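Local coordinates for beta-ketoacyl-[acyl-carrier-protein] synthase FabY (Pseudomonas aeruginosa, PDB 4CW4), which catalyses the condensation of acetyl-CoA with malonyl-ACP to acetoacetyl-ACP, the primer that initiates bacterial fatty acid synthesis, at residues A103-K108 / K158-R163; I222-G227 / M263-I268; Y291-G296 / V308-S313. All blocks are in the same frame, centred on the assembly; numbering follows the deposited sequence.

Along the chain the three contacts follow one another without interleaving, and all belong to the ketosynthase part of the protein. Interaction 1 stands apart: its centre is about 37 Å from that of interaction 2 and about 39 Å from that of interaction 3, in a sheet that is two-stranded and antiparallel within the chain. Interactions 2 and 3 belong to the catalytic thiolase-type core, their centres about 9 Å apart. They share a sheet, because strands 222-225 and 307-314 are parallel neighbours, and a hydrogen bond from Asn312 ND2 to Gly227 O, 2.9 Å, joins them directly. All three reach the second subunit, interaction 1 by an outlying sheet and interactions 2 and 3 from the condensing core.

Interaction 1: residues A103-K108 / K158-R163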
ATOM      1  N   ALA A 103     -10.158 -30.024  -1.251  1.00 11.65           N
ATOM      2  CA  ALA A 103     -11.489 -29.809  -0.686  1.00 13.20           C
ATOM      3  C   ALA A 103     -11.629 -28.413  -0.087  1.00 12.72           C
ATOM      4  O   ALA A 103     -11.609 -28.229   1.146  1.00 13.76           O
ATOM      5  CB  ALA A 103     -11.812 -30.875   0.352  1.00 13.44           C
ATOM      6  N   VAL A 104     -11.768 -27.427  -0.965  1.00 12.22           N
ATOM      7  CA  VAL A 104     -12.003 -26.053  -0.524  1.00 12.75           C
ATOM      8  C   VAL A 104     -13.475 -25.733  -0.682  1.00 12.35           C
ATOM      9  O   VAL A 104     -14.108 -26.077  -1.679  1.00 13.41           O
ATOM     10  CB  VAL A 104     -11.093 -25.004  -1.253  1.00 14.69           C
ATOM     11  CG1 VAL A 104      -9.620 -25.267  -0.985  1.00 14.83           C
ATOM     12  CG2 VAL A 104     -11.330 -24.982  -2.732  1.00 17.47           C
ATOM     13  N   HIS A 105     -14.013 -25.063   0.321  1.00 13.92           N
ATOM     14  CA  HIS A 105     -15.415 -24.706   0.360  1.00 14.78           C
ATOM     15  C   HIS A 105     -15.760 -23.607  -0.638  1.00 15.01           C
ATOM     16  O   HIS A 105     -14.996 -22.656  -0.839  1.00 17.46           O
ATOM     17  CB  HIS A 105     -15.801 -24.246   1.768  1.00 16.22           C
ATOM     18  CG  HIS A 105     -17.201 -23.718   1.866  1.00 17.50           C
ATOM     19  ND1 HIS A 105     -17.499 -22.379   1.735  1.00 18.76           N
ATOM     20  CD2 HIS A 105     -18.380 -24.349   2.091  1.00 17.47           C
ATOM     21  CE1 HIS A 105     -18.805 -22.207   1.851  1.00 18.19           C
ATOM     22  NE2 HIS A 105     -19.358 -23.385   2.081  1.00 18.65           N
ATOM     23  N   TRP A 106     -16.930 -23.753  -1.245  1.00 13.37           N
ATOM     24  CA  TRP A 106     -17.574 -22.667  -1.965  1.00 13.62           C
ATOM     25  C   TRP A 106     -19.077 -22.898  -1.944  1.00 12.42           C
ATOM     26  O   TRP A 106     -19.555 -23.822  -1.287  1.00 12.96           O
ATOM     27  CB  TRP A 106     -17.054 -22.537  -3.400  1.00 13.29           C
ATOM     28  CG  TRP A 106     -17.293 -23.712  -4.321  1.00 12.61           C
ATOM     29  CD1 TRP A 106     -16.974 -25.032  -4.098  1.00 13.18           C
ATOM     30  CD2 TRP A 106     -17.828 -23.653  -5.648  1.00 13.40           C
ATOM     31  NE1 TRP A 106     -17.321 -25.786  -5.190  1.00 14.09           N
ATOM     32  CE2 TRP A 106     -17.845 -24.963  -6.154  1.00 13.82           C
ATOM     33  CE3 TRP A 106     -18.324 -22.612  -6.448  1.00 14.69           C
ATOM     34  CZ2 TRP A 106     -18.326 -25.264  -7.425  1.00 14.49           C
ATOM     35  CZ3 TRP A 106     -18.811 -22.918  -7.701  1.00 15.29           C
ATOM     36  CH2 TRP A 106     -18.792 -24.226  -8.185  1.00 15.60           C
ATOM     37  N   HIS A 107     -19.821 -22.052  -2.649  1.00 12.76           N
ATOM     38  CA  HIS A 107     -21.264 -22.252  -2.821  1.00 12.98           C
ATOM     39  C   HIS A 107     -21.568 -22.547  -4.281  1.00 13.18           C
ATOM     40  O   HIS A 107     -21.150 -21.789  -5.142  1.00 15.21           O
ATOM     41  CB  HIS A 107     -22.053 -20.987  -2.459  1.00 13.64           C
ATOM     42  CG  HIS A 107     -22.026 -20.621  -1.014  1.00 13.65           C
ATOM     43  ND1 HIS A 107     -22.086 -19.310  -0.589  1.00 13.76           N
ATOM     44  CD2 HIS A 107     -21.969 -21.376   0.110  1.00 15.76           C
ATOM     45  CE1 HIS A 107     -22.044 -19.275   0.729  1.00 15.16           C
ATOM     46  NE2 HIS A 107     -21.988 -20.515   1.180  1.00 16.05           N
ATOM     47  N   LYS A 108     -22.324 -23.601  -4.570  1.00 13.74           N
ATOM     48  CA  LYS A 108     -22.929 -23.742  -5.889  1.00 14.08           C
ATOM     49  C   LYS A 108     -24.282 -23.070  -5.878  1.00 13.63           C
ATOM     50  O   LYS A 108     -24.968 -23.069  -4.859  1.00 13.76           O
ATOM     51  CB  LYS A 108     -23.150 -25.206  -6.253  1.00 13.53           C
ATOM     52  CG  LYS A 108     -21.904 -25.964  -6.653  1.00 14.75           C
ATOM     53  CD  LYS A 108     -22.313 -27.309  -7.231  1.00 15.23           C
ATOM     54  CE  LYS A 108     -21.131 -28.164  -7.620  1.00 15.78           C
ATOM     55  NZ  LYS A 108     -21.607 -29.426  -8.243  1.00 16.06           N
ATOM     56  N   LYS A 158     -28.153 -21.137  -2.583  1.00 12.75           N
ATOM     57  CA  LYS A 158     -26.725 -21.435  -2.562  1.00 12.55           C
ATOM     58  C   LYS A 158     -26.473 -22.580  -1.591  1.00 12.97           C
ATOM     59  O   LYS A 158     -26.982 -22.576  -0.471  1.00 14.73           O
ATOM     60  CB  LYS A 158     -25.908 -20.214  -2.168  1.00 13.99           C
ATOM     61  CG  LYS A 158     -25.456 -19.318  -3.368  1.00 15.73           C
ATOM     62  CD  LYS A 158     -26.586 -18.937  -4.332  1.00 17.79           C
ATOM     63  CE  LYS A 158     -27.575 -17.936  -3.727  1.00 20.10           C
ATOM     64  NZ  LYS A 158     -28.563 -17.368  -4.743  1.00 22.76           N
ATOM     65  N   VAL A 159     -25.724 -23.583  -2.045  1.00 13.34           N
ATOM     66  CA  VAL A 159     -25.434 -24.762  -1.224  1.00 12.66           C
ATOM     67  C   VAL A 159     -23.923 -24.939  -1.048  1.00 12.33           C
ATOM     68  O   VAL A 159     -23.150 -24.699  -1.969  1.00 11.88           O
ATOM     69  CB  VAL A 159     -26.065 -26.047  -1.840  1.00 14.10           C
ATOM     70  CG1 VAL A 159     -27.554 -25.961  -1.848  1.00 18.59           C
ATOM     71  CG2 VAL A 159     -25.549 -26.313  -3.250  1.00 14.92           C
ATOM     72  N   ASP A 160     -23.515 -25.397   0.130  1.00 12.15           N
ATOM     73  CA  ASP A 160     -22.119 -25.695   0.395  1.00 12.08           C
ATOM     74  C   ASP A 160     -21.646 -26.802  -0.517  1.00 11.64           C
ATOM     75  O   ASP A 160     -22.326 -27.818  -0.687  1.00 13.05           O
ATOM     76  CB  ASP A 160     -21.929 -26.108   1.846  1.00 13.44           C
ATOM     77  CG  ASP A 160     -22.388 -25.047   2.797  1.00 16.20           C
ATOM     78  OD1 ASP A 160     -21.945 -23.893   2.655  1.00 15.70           O
ATOM     79  OD2 ASP A 160     -23.265 -25.344   3.627  1.00 19.35           O
ATOM     80  N   SER A 161     -20.467 -26.603  -1.084  1.00 11.34           N
ATOM     81  CA  SER A 161     -19.839 -27.607  -1.924  1.00 11.56           C
ATOM     82  C   SER A 161     -18.321 -27.501  -1.773  1.00 11.49           C
ATOM     83  O   SER A 161     -17.820 -26.522  -1.234  1.00 11.68           O
ATOM     84  CB  SER A 161     -20.253 -27.406  -3.377  1.00 11.22           C
ATOM     85  OG  SER A 161     -19.986 -28.561  -4.165  1.00 11.97           O
ATOM     86  N   TYR A 162     -17.611 -28.529  -2.224  1.00 12.12           N
ATOM     87  CA  TYR A 162     -16.166 -28.621  -2.065  1.00 11.53           C
ATOM     88  C   TYR A 162     -15.493 -28.927  -3.382  1.00 11.56           C
ATOM     89  O   TYR A 162     -15.950 -29.778  -4.143  1.00 12.62           O
ATOM     90  CB  TYR A 162     -15.832 -29.656  -0.984  1.00 12.59           C
ATOM     91  CG  TYR A 162     -16.406 -29.199   0.323  1.00 15.00           C
ATOM     92  CD1 TYR A 162     -17.710 -29.511   0.686  1.00 17.05           C
ATOM     93  CD2 TYR A 162     -15.669 -28.372   1.161  1.00 17.93           C
ATOM     94  CE1 TYR A 162     -18.255 -29.019   1.861  1.00 20.32           C
ATOM     95  CE2 TYR A 162     -16.203 -27.888   2.338  1.00 20.36           C
ATOM     96  CZ  TYR A 162     -17.491 -28.214   2.685  1.00 22.42           C
ATOM     97  OH  TYR A 162     -18.021 -27.726   3.867  1.00 27.12           O
ATOM     98  N   ARG A 163     -14.394 -28.228  -3.654  1.00 12.08           N
ATOM     99  CA  ARG A 163     -13.684 -28.415  -4.912  1.00 12.36           C
ATOM    100  C   ARG A 163     -12.190 -28.530  -4.687  1.00 12.30           C
ATOM    101  O   ARG A 163     -11.677 -28.166  -3.634  1.00 12.78           O
ATOM    102  CB  ARG A 163     -13.982 -27.269  -5.883  1.00 13.23           C
ATOM    103  CG  ARG A 163     -13.451 -25.909  -5.411  1.00 14.16           C
ATOM    104  CD  ARG A 163     -13.837 -24.789  -6.353  1.00 16.74           C
ATOM    105  NE  ARG A 163     -13.254 -25.002  -7.678  1.00 20.31           N
ATOM    106  CZ  ARG A 163     -12.030 -24.632  -8.042  1.00 21.38           C
ATOM    107  NH1 ARG A 163     -11.236 -23.988  -7.197  1.00 21.52           N
ATOM    108  NH2 ARG A 163     -11.604 -24.908  -9.265  1.00 22.94           N
TER
HETATM  109  O   HOH W   1     -17.755 -28.566  -5.745  1.00 12.46           O
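Strands 104-112 and 155-163 form, within the chain, a two-stranded antiparallel sheet that opens with a classic beta bulge, where Ala103 and Val104 both face Arg163. The backbone evidence is a run of paired N-H···O bonds in the hydrogen-bonded pairs Val104-Arg163, Trp106-Ser161 and Lys108-Val159. Trp106 shows how side chains use the face it shares with Arg163. From CB, its CG takes the crowded position between backbone N and carbonyl carbon (chi1 63°), which brings the indole back across the partner strand. Trp106 CD1 lies 3.3 Å from Ser161 O, and Arg163 CD sits over the five-membered ring, 3.8 Å from its centroid, as a CH-pi contact. Lys108 CG lies on the opposite ring face, so the indole is held between two aliphatic chains. At the edge, Trp106 NE1 donates to a water O, 2.9 Å away; that water donates to Tyr162 O and bonds Ser161 OG, whose strongest partner is Glu131 of the second subunit. Strand 155-163 also pairs with a strand of that subunit, and Asp160 OD2 forms a salt bridge with Lys158 NZ of the second subunit. On the other face His105 turns a ring edge toward the Tyr162 ring in an offset edge-to-face pair, while His105 NE2 donates almost straight (173°) to Asp160 OD1, 2.7 Å away and met from above the carboxylate plane.

Interaction 2: residues I222-G227 / M263-I268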
ATOM      1  N   ILE A 222      13.294   7.641  14.488  1.00 12.18           N
ATOM      2  CA  ILE A 222      13.013   6.226  14.303  1.00 12.24           C
ATOM      3  C   ILE A 222      12.005   6.117  13.170  1.00 12.02           C
ATOM      4  O   ILE A 222      11.084   6.906  13.101  1.00 13.43           O
ATOM      5  CB  ILE A 222      12.346   5.627  15.557  1.00 14.52           C
ATOM      6  CG1 ILE A 222      13.190   5.866  16.802  1.00 18.21           C
ATOM      7  CG2 ILE A 222      12.045   4.143  15.364  1.00 14.52           C
ATOM      8  CD1 ILE A 222      14.465   5.162  16.801  1.00 20.72           C
ATOM      9  N   ALA A 223      12.177   5.158  12.277  1.00 11.03           N
ATOM     10  CA  ALA A 223      11.258   4.970  11.165  1.00 11.33           C
ATOM     11  C   ALA A 223      10.955   3.499  10.997  1.00 10.49           C
ATOM     12  O   ALA A 223      11.815   2.675  11.229  1.00 11.56           O
ATOM     13  CB  ALA A 223      11.878   5.479   9.905  1.00 12.66           C
ATOM     14  N   VAL A 224       9.734   3.202  10.567  1.00 10.19           N
ATOM     15  CA  VAL A 224       9.306   1.843  10.270  1.00 11.51           C
ATOM     16  C   VAL A 224       8.584   1.835   8.934  1.00 10.65           C
ATOM     17  O   VAL A 224       7.650   2.614   8.732  1.00 10.65           O
ATOM     18  CB  VAL A 224       8.365   1.273  11.352  1.00 12.04           C
ATOM     19  CG1 VAL A 224       7.936  -0.142  10.996  1.00 12.20           C
ATOM     20  CG2 VAL A 224       9.040   1.306  12.722  1.00 13.51           C
ATOM     21  N   PHE A 225       9.024   0.955   8.035  1.00 10.93           N
ATOM     22  CA  PHE A 225       8.382   0.732   6.742  1.00 10.67           C
ATOM     23  C   PHE A 225       8.123  -0.750   6.515  1.00 10.74           C
ATOM     24  O   PHE A 225       9.071  -1.532   6.480  1.00 12.19           O
ATOM     25  CB  PHE A 225       9.236   1.300   5.624  1.00 12.06           C
ATOM     26  CG  PHE A 225       9.600   2.743   5.844  1.00 10.87           C
ATOM     27  CD1 PHE A 225       8.626   3.732   5.836  1.00 12.35           C
ATOM     28  CD2 PHE A 225      10.909   3.110   6.101  1.00 11.55           C
ATOM     29  CE1 PHE A 225       8.974   5.059   6.055  1.00 12.32           C
ATOM     30  CE2 PHE A 225      11.246   4.435   6.329  1.00 12.15           C
ATOM     31  CZ  PHE A 225      10.288   5.403   6.311  1.00 12.35           C
ATOM     32  N   SER A 226       6.844  -1.115   6.360  1.00 11.22           N
ATOM     33  CA  SER A 226       6.459  -2.518   6.171  1.00 10.14           C
ATOM     34  C   SER A 226       5.172  -2.597   5.345  1.00 10.36           C
ATOM     35  O   SER A 226       4.900  -1.686   4.581  1.00 10.83           O
ATOM     36  CB  SER A 226       6.322  -3.244   7.506  1.00 11.95           C
ATOM     37  OG  SER A 226       6.152  -4.627   7.275  1.00 10.52           O
ATOM     38  N   GLY A 227       4.417  -3.686   5.477  1.00 10.32           N
ATOM     39  CA  GLY A 227       3.132  -3.839   4.809  1.00 10.51           C
ATOM     40  C   GLY A 227       2.995  -5.168   4.091  1.00 10.21           C
ATOM     41  O   GLY A 227       3.839  -6.057   4.228  1.00 10.34           O
ATOM     42  N   MET A 263      -1.156  -2.377   8.161  0.71  9.56           N
ATOM     43  CA  MET A 263      -1.193  -2.867   9.529  0.71  9.61           C
ATOM     44  C   MET A 263       0.051  -3.625   9.999  0.71  9.21           C
ATOM     45  O   MET A 263       0.366  -3.559  11.185  0.71  9.97           O
ATOM     46  CB  MET A 263      -2.482  -3.643   9.790  0.71  8.82           C
ATOM     47  CG  MET A 263      -3.656  -2.695   9.886  0.71  8.69           C
ATOM     48  SD  MET A 263      -3.718  -1.908  11.532  0.71  9.38           S
ATOM     49  CE  MET A 263      -4.548  -0.363  11.166  0.71 11.04           C
ATOM     50  N   PRO A 264       0.779  -4.320   9.096  1.00 10.42           N
ATOM     51  CA  PRO A 264       2.052  -4.896   9.552  1.00 11.68           C
ATOM     52  C   PRO A 264       3.017  -3.827  10.079  1.00 12.36           C
ATOM     53  O   PRO A 264       3.765  -4.086  11.003  1.00 14.99           O
ATOM     54  CB  PRO A 264       2.602  -5.569   8.289  1.00 11.44           C
ATOM     55  CG  PRO A 264       1.358  -6.003   7.565  1.00 10.77           C
ATOM     56  CD  PRO A 264       0.412  -4.826   7.765  1.00 10.48           C
ATOM     57  N   THR A 265       2.969  -2.638   9.492  1.00 11.02           N
ATOM     58  CA  THR A 265       3.746  -1.477   9.917  1.00 11.34           C
ATOM     59  C   THR A 265       3.141  -0.846  11.178  1.00 11.47           C
ATOM     60  O   THR A 265       3.835  -0.588  12.163  1.00 11.44           O
ATOM     61  CB  THR A 265       3.709  -0.414   8.790  1.00 10.84           C
ATOM     62  OG1 THR A 265       4.056  -1.054   7.559  1.00 10.43           O
ATOM     63  CG2 THR A 265       4.650   0.744   9.105  1.00 11.89           C
ATOM     64  N   ASP A 266       1.839  -0.586  11.136  1.00 10.27           N
ATOM     65  CA  ASP A 266       1.172   0.074  12.245  1.00 10.85           C
ATOM     66  C   ASP A 266       1.310  -0.723  13.543  1.00 11.50           C
ATOM     67  O   ASP A 266       1.473  -0.152  14.611  1.00 12.33           O
ATOM     68  CB  ASP A 266      -0.318   0.267  11.929  1.00 11.82           C
ATOM     69  CG  ASP A 266      -0.568   1.105  10.681  1.00 13.64           C
ATOM     70  OD1 ASP A 266       0.232   2.012  10.367  1.00 15.08           O
ATOM     71  OD2 ASP A 266      -1.589   0.834  10.003  1.00 15.30           O
ATOM     72  N   PHE A 267       1.222  -2.049  13.461  1.00 10.86           N
ATOM     73  CA  PHE A 267       1.344  -2.877  14.658  1.00 10.71           C
ATOM     74  C   PHE A 267       2.739  -2.754  15.279  1.00 11.68           C
ATOM     75  O   PHE A 267       2.894  -2.818  16.485  1.00 11.94           O
ATOM     76  CB  PHE A 267       1.038  -4.346  14.344  1.00 10.80           C
ATOM     77  CG  PHE A 267      -0.383  -4.738  14.631  1.00 11.00           C
ATOM     78  CD1 PHE A 267      -1.435  -3.901  14.314  1.00 12.64           C
ATOM     79  CD2 PHE A 267      -0.669  -5.948  15.244  1.00 11.68           C
ATOM     80  CE1 PHE A 267      -2.735  -4.246  14.589  1.00 12.88           C
ATOM     81  CE2 PHE A 267      -1.991  -6.296  15.541  1.00 13.10           C
ATOM     82  CZ  PHE A 267      -3.022  -5.438  15.212  1.00 13.10           C
ATOM     83  N   ILE A 268       3.761  -2.582  14.465  1.00 12.35           N
ATOM     84  CA  ILE A 268       5.104  -2.426  15.018  1.00 11.14           C
ATOM     85  C   ILE A 268       5.247  -1.113  15.800  1.00 10.93           C
ATOM     86  O   ILE A 268       5.792  -1.104  16.902  1.00 11.53           O
ATOM     87  CB  ILE A 268       6.164  -2.529  13.917  1.00 11.82           C
ATOM     88  CG1 ILE A 268       6.208  -3.959  13.377  1.00 12.68           C
ATOM     89  CG2 ILE A 268       7.554  -2.150  14.424  1.00 13.09           C
ATOM     90  CD1 ILE A 268       6.961  -4.078  12.082  1.00 13.88           C
TER
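Thr265 has chi1 at -50°, which sets OG1 beside its own backbone N and CG2 anti to that N, so the two branches reach different parts of 222-227. Val224, with CG1 anti to its backbone N (chi1 180°), extends that methyl to the helix. There Val224 CG1 lies 3.9 Å from Thr265 CG2 and 4.0 Å from Ile268 CG2, an apolar wedge between two residues one helical turn apart. The hydroxyl branch is packed closely against the Ser226 backbone: Thr265 OG1 is 2.9 Å from Ser226 C and 3.2 Å from Ser226 CB. Thr265 OG1 is hydrogen-bonded to Ser281 OG, on the adjacent strand 278-283. Ser226 OG, anti to its backbone N, bonds Tyr369 OH and touches Pro264 CB at 3.8 Å. Pro264 CG also rests 3.9 Å from Gly227 CA, whose backbone angles would press a CB against the carbonyl O of Ser226, which calls for glycine. All touching residues are buried. The axis of 263-268 passes 8.1 Å from that of 222-225, N-to-C directions 151° apart, and the chain continues into strand 278-283, parallel to 222-225: a beta-alpha-beta crossover of the thiolase fold's N-terminal half.

Interaction 3: residues Y291-G296 / V308-S313; sequences YNLQKG and VIVGNS
Helix 288-301, which begins just after Cys286, the inferred active-site cysteine, is the N-terminal half's helix in the buried central layer of the thiolase-type fold. This contact joins it to strand 307-314, the strand that follows it in the chain; the side chain of Asn312 is about 10 Å from that of Cys286. The helix is also touched by strand 387-394 through Leu293, consistent with a position between the sheets of the two halves. The axes of 291-296 and 308-313 come within 7.8 Å, with N-to-C directions 173° apart, so the two run almost exactly antiparallel.

The apolar part centres on Val310. Its CG1, anti to the backbone N, points at the helix backbone: Val310 CG1 is 3.7 Å from both Asn292 C and Leu293 N. Leu293 CD1 adds a looser contact with Val310 CG1 at 4.3 Å. Farther along the helix, Val308 CG1 comes to 4.0 Å from Gly296 CA. A CB on Gly296 would point at the strand and come within 3.0 Å of Val310 CG2, a clash, so the close approach of helix and strand rests on glycine here.

The polar part is two amides meeting tip to tip, their planes only modestly tilted against each other. Asn292 ND2 makes two weak bonds, 3.2 Å to Gly311 O (128° at the hydrogen) and 3.4 Å to Asn312 OD1 (139°). It also has a weak bond to Ser226 O.

Stronger partners settle both orientations. Asn292 OD1 accepts from Ile282 N, which turns its ND2 to the strand; Asn312 ND2 donates to Gly227 O, so that OD1 is the atom able to accept from Asn292. The buried amides are thus oriented by these two bonds, and the three weak bonds of Asn292 ND2 only supplement them, tying the N-terminal half of the helix to strand 307-314 and to Ser226.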
ATOM      1  N   TYR A 291      11.060  -1.459  -2.467  1.00 10.61           N
ATOM      2  CA  TYR A 291      10.460  -0.138  -2.411  1.00 10.50           C
ATOM      3  C   TYR A 291      10.496   0.451  -0.990  1.00  9.84           C
ATOM      4  O   TYR A 291      10.835   1.626  -0.795  1.00 11.47           O
ATOM      5  CB  TYR A 291       9.017  -0.182  -2.929  1.00  9.86           C
ATOM      6  CG  TYR A 291       8.825  -0.348  -4.430  1.00 11.35           C
ATOM      7  CD1 TYR A 291       9.583  -1.216  -5.181  1.00 11.85           C
ATOM      8  CD2 TYR A 291       7.842   0.357  -5.086  1.00 10.87           C
ATOM      9  CE1 TYR A 291       9.383  -1.359  -6.548  1.00 11.80           C
ATOM     10  CE2 TYR A 291       7.629   0.214  -6.441  1.00 11.52           C
ATOM     11  CZ  TYR A 291       8.408  -0.644  -7.167  1.00 10.73           C
ATOM     12  OH  TYR A 291       8.221  -0.802  -8.524  1.00 11.78           O
ATOM     13  N   ASN A 292      10.191  -0.372   0.007  1.00 10.05           N
ATOM     14  CA  ASN A 292      10.324   0.055   1.394  1.00  9.75           C
ATOM     15  C   ASN A 292      11.800   0.352   1.708  1.00 10.67           C
ATOM     16  O   ASN A 292      12.124   1.299   2.426  1.00 11.59           O
ATOM     17  CB  ASN A 292       9.797  -1.029   2.350  1.00  9.27           C
ATOM     18  CG  ASN A 292       8.290  -1.015   2.497  1.00 10.74           C
ATOM     19  OD1 ASN A 292       7.637   0.023   2.362  1.00 10.85           O
ATOM     20  ND2 ASN A 292       7.738  -2.175   2.815  1.00 12.93           N
ATOM     21  N   LEU A 293      12.702  -0.457   1.172  1.00 10.21           N
ATOM     22  CA  LEU A 293      14.129  -0.296   1.459  1.00 10.59           C
ATOM     23  C   LEU A 293      14.654   1.004   0.827  1.00 10.56           C
ATOM     24  O   LEU A 293      15.485   1.678   1.421  1.00 10.68           O
ATOM     25  CB  LEU A 293      14.932  -1.509   0.984  1.00 10.08           C
ATOM     26  CG  LEU A 293      16.417  -1.567   1.353  1.00 11.19           C
ATOM     27  CD1 LEU A 293      16.581  -1.592   2.849  1.00 12.91           C
ATOM     28  CD2 LEU A 293      17.085  -2.792   0.738  1.00 10.72           C
ATOM     29  N   GLN A 294      14.135   1.379  -0.340  1.00 10.97           N
ATOM     30  CA  GLN A 294      14.542   2.631  -0.954  1.00 11.10           C
ATOM     31  C   GLN A 294      14.202   3.805  -0.028  1.00 11.47           C
ATOM     32  O   GLN A 294      15.014   4.733   0.179  1.00 11.15           O
ATOM     33  CB  GLN A 294      13.887   2.830  -2.317  1.00 11.47           C
ATOM     34  CG  GLN A 294      14.477   4.032  -3.069  1.00 12.28           C
ATOM     35  CD  GLN A 294      13.741   4.337  -4.353  1.00 14.15           C
ATOM     36  OE1 GLN A 294      12.582   4.762  -4.319  1.00 15.81           O
ATOM     37  NE2 GLN A 294      14.393   4.101  -5.496  1.00 13.59           N
ATOM     38  N   LYS A 295      12.984   3.786   0.504  1.00 11.91           N
ATOM     39  CA  LYS A 295      12.583   4.798   1.460  1.00 12.45           C
ATOM     40  C   LYS A 295      13.495   4.783   2.694  1.00 11.58           C
ATOM     41  O   LYS A 295      13.915   5.842   3.180  1.00 11.76           O
ATOM     42  CB  LYS A 295      11.114   4.590   1.829  1.00 12.89           C
ATOM     43  CG  LYS A 295      10.532   5.587   2.813  1.00 13.54           C
ATOM     44  CD  LYS A 295      10.144   6.886   2.155  1.00 13.92           C
ATOM     45  CE  LYS A 295       9.750   7.895   3.222  1.00 14.28           C
ATOM     46  NZ  LYS A 295       9.321   9.189   2.654  1.00 14.82           N
ATOM     47  N   GLY A 296      13.828   3.597   3.184  1.00 10.73           N
ATOM     48  CA  GLY A 296      14.699   3.498   4.342  1.00 10.96           C
ATOM     49  C   GLY A 296      16.066   4.096   4.115  1.00 11.94           C
ATOM     50  O   GLY A 296      16.584   4.794   4.982  1.00 12.56           O
ATOM     51  N   VAL A 308      16.059   2.593  11.347  1.00 11.13           N
ATOM     52  CA  VAL A 308      14.969   2.246  10.458  1.00 11.08           C
ATOM     53  C   VAL A 308      14.716   0.744  10.482  1.00 11.18           C
ATOM     54  O   VAL A 308      15.623  -0.056  10.262  1.00 11.82           O
ATOM     55  CB  VAL A 308      15.243   2.659   8.988  1.00 11.82           C
ATOM     56  CG1 VAL A 308      14.013   2.346   8.127  1.00 13.73           C
ATOM     57  CG2 VAL A 308      15.619   4.123   8.880  1.00 12.04           C
ATOM     58  N   ILE A 309      13.469   0.369  10.743  1.00 10.32           N
ATOM     59  CA  ILE A 309      13.062  -1.032  10.653  1.00 10.46           C
ATOM     60  C   ILE A 309      12.353  -1.152   9.318  1.00 11.01           C
ATOM     61  O   ILE A 309      11.355  -0.465   9.079  1.00 13.54           O
ATOM     62  CB  ILE A 309      12.133  -1.443  11.800  1.00 11.96           C
ATOM     63  CG1 ILE A 309      12.911  -1.568  13.137  1.00 14.65           C
ATOM     64  CG2 ILE A 309      11.494  -2.805  11.508  1.00 12.38           C
ATOM     65  CD1 ILE A 309      13.512  -0.276  13.684  1.00 16.67           C
ATOM     66  N   VAL A 310      12.896  -1.980   8.431  1.00 10.08           N
ATOM     67  CA  VAL A 310      12.342  -2.154   7.092  1.00 11.28           C
ATOM     68  C   VAL A 310      12.020  -3.618   6.864  1.00 10.24           C
ATOM     69  O   VAL A 310      12.854  -4.481   7.109  1.00 10.13           O
ATOM     70  CB  VAL A 310      13.355  -1.756   5.993  1.00 15.46           C
ATOM     71  CG1 VAL A 310      12.685  -1.763   4.625  1.00 15.48           C
ATOM     72  CG2 VAL A 310      13.997  -0.395   6.261  1.00 17.33           C
ATOM     73  N   GLY A 311      10.826  -3.912   6.386  1.00  9.83           N
ATOM     74  CA  GLY A 311      10.491  -5.296   6.116  1.00  9.78           C
ATOM     75  C   GLY A 311       9.109  -5.424   5.512  1.00  9.13           C
ATOM     76  O   GLY A 311       8.574  -4.464   4.943  1.00 10.01           O
ATOM     77  N   ASN A 312       8.523  -6.607   5.645  1.00  9.81           N
ATOM     78  CA  ASN A 312       7.195  -6.886   5.113  1.00  9.66           C
ATOM     79  C   ASN A 312       6.654  -8.136   5.791  1.00  9.41           C
ATOM     80  O   ASN A 312       7.399  -8.911   6.408  1.00 10.04           O
ATOM     81  CB  ASN A 312       7.255  -7.113   3.597  1.00 10.31           C
ATOM     82  CG  ASN A 312       7.289  -5.827   2.797  1.00 11.12           C
ATOM     83  OD1 ASN A 312       8.304  -5.481   2.187  1.00 12.25           O
ATOM     84  ND2 ASN A 312       6.179  -5.115   2.788  1.00 11.27           N
ATOM     85  N   SER A 313       5.348  -8.343   5.654  1.00  9.10           N
ATOM     86  CA  SER A 313       4.707  -9.535   6.143  1.00  9.28           C
ATOM     87  C   SER A 313       3.575  -9.907   5.203  1.00  9.36           C
ATOM     88  O   SER A 313       2.691  -9.091   4.953  1.00  9.92           O
ATOM     89  CB  SER A 313       4.126  -9.318   7.524  1.00 10.82           C
ATOM     90  OG  SER A 313       3.613 -10.559   7.984  1.00 11.52           O
TER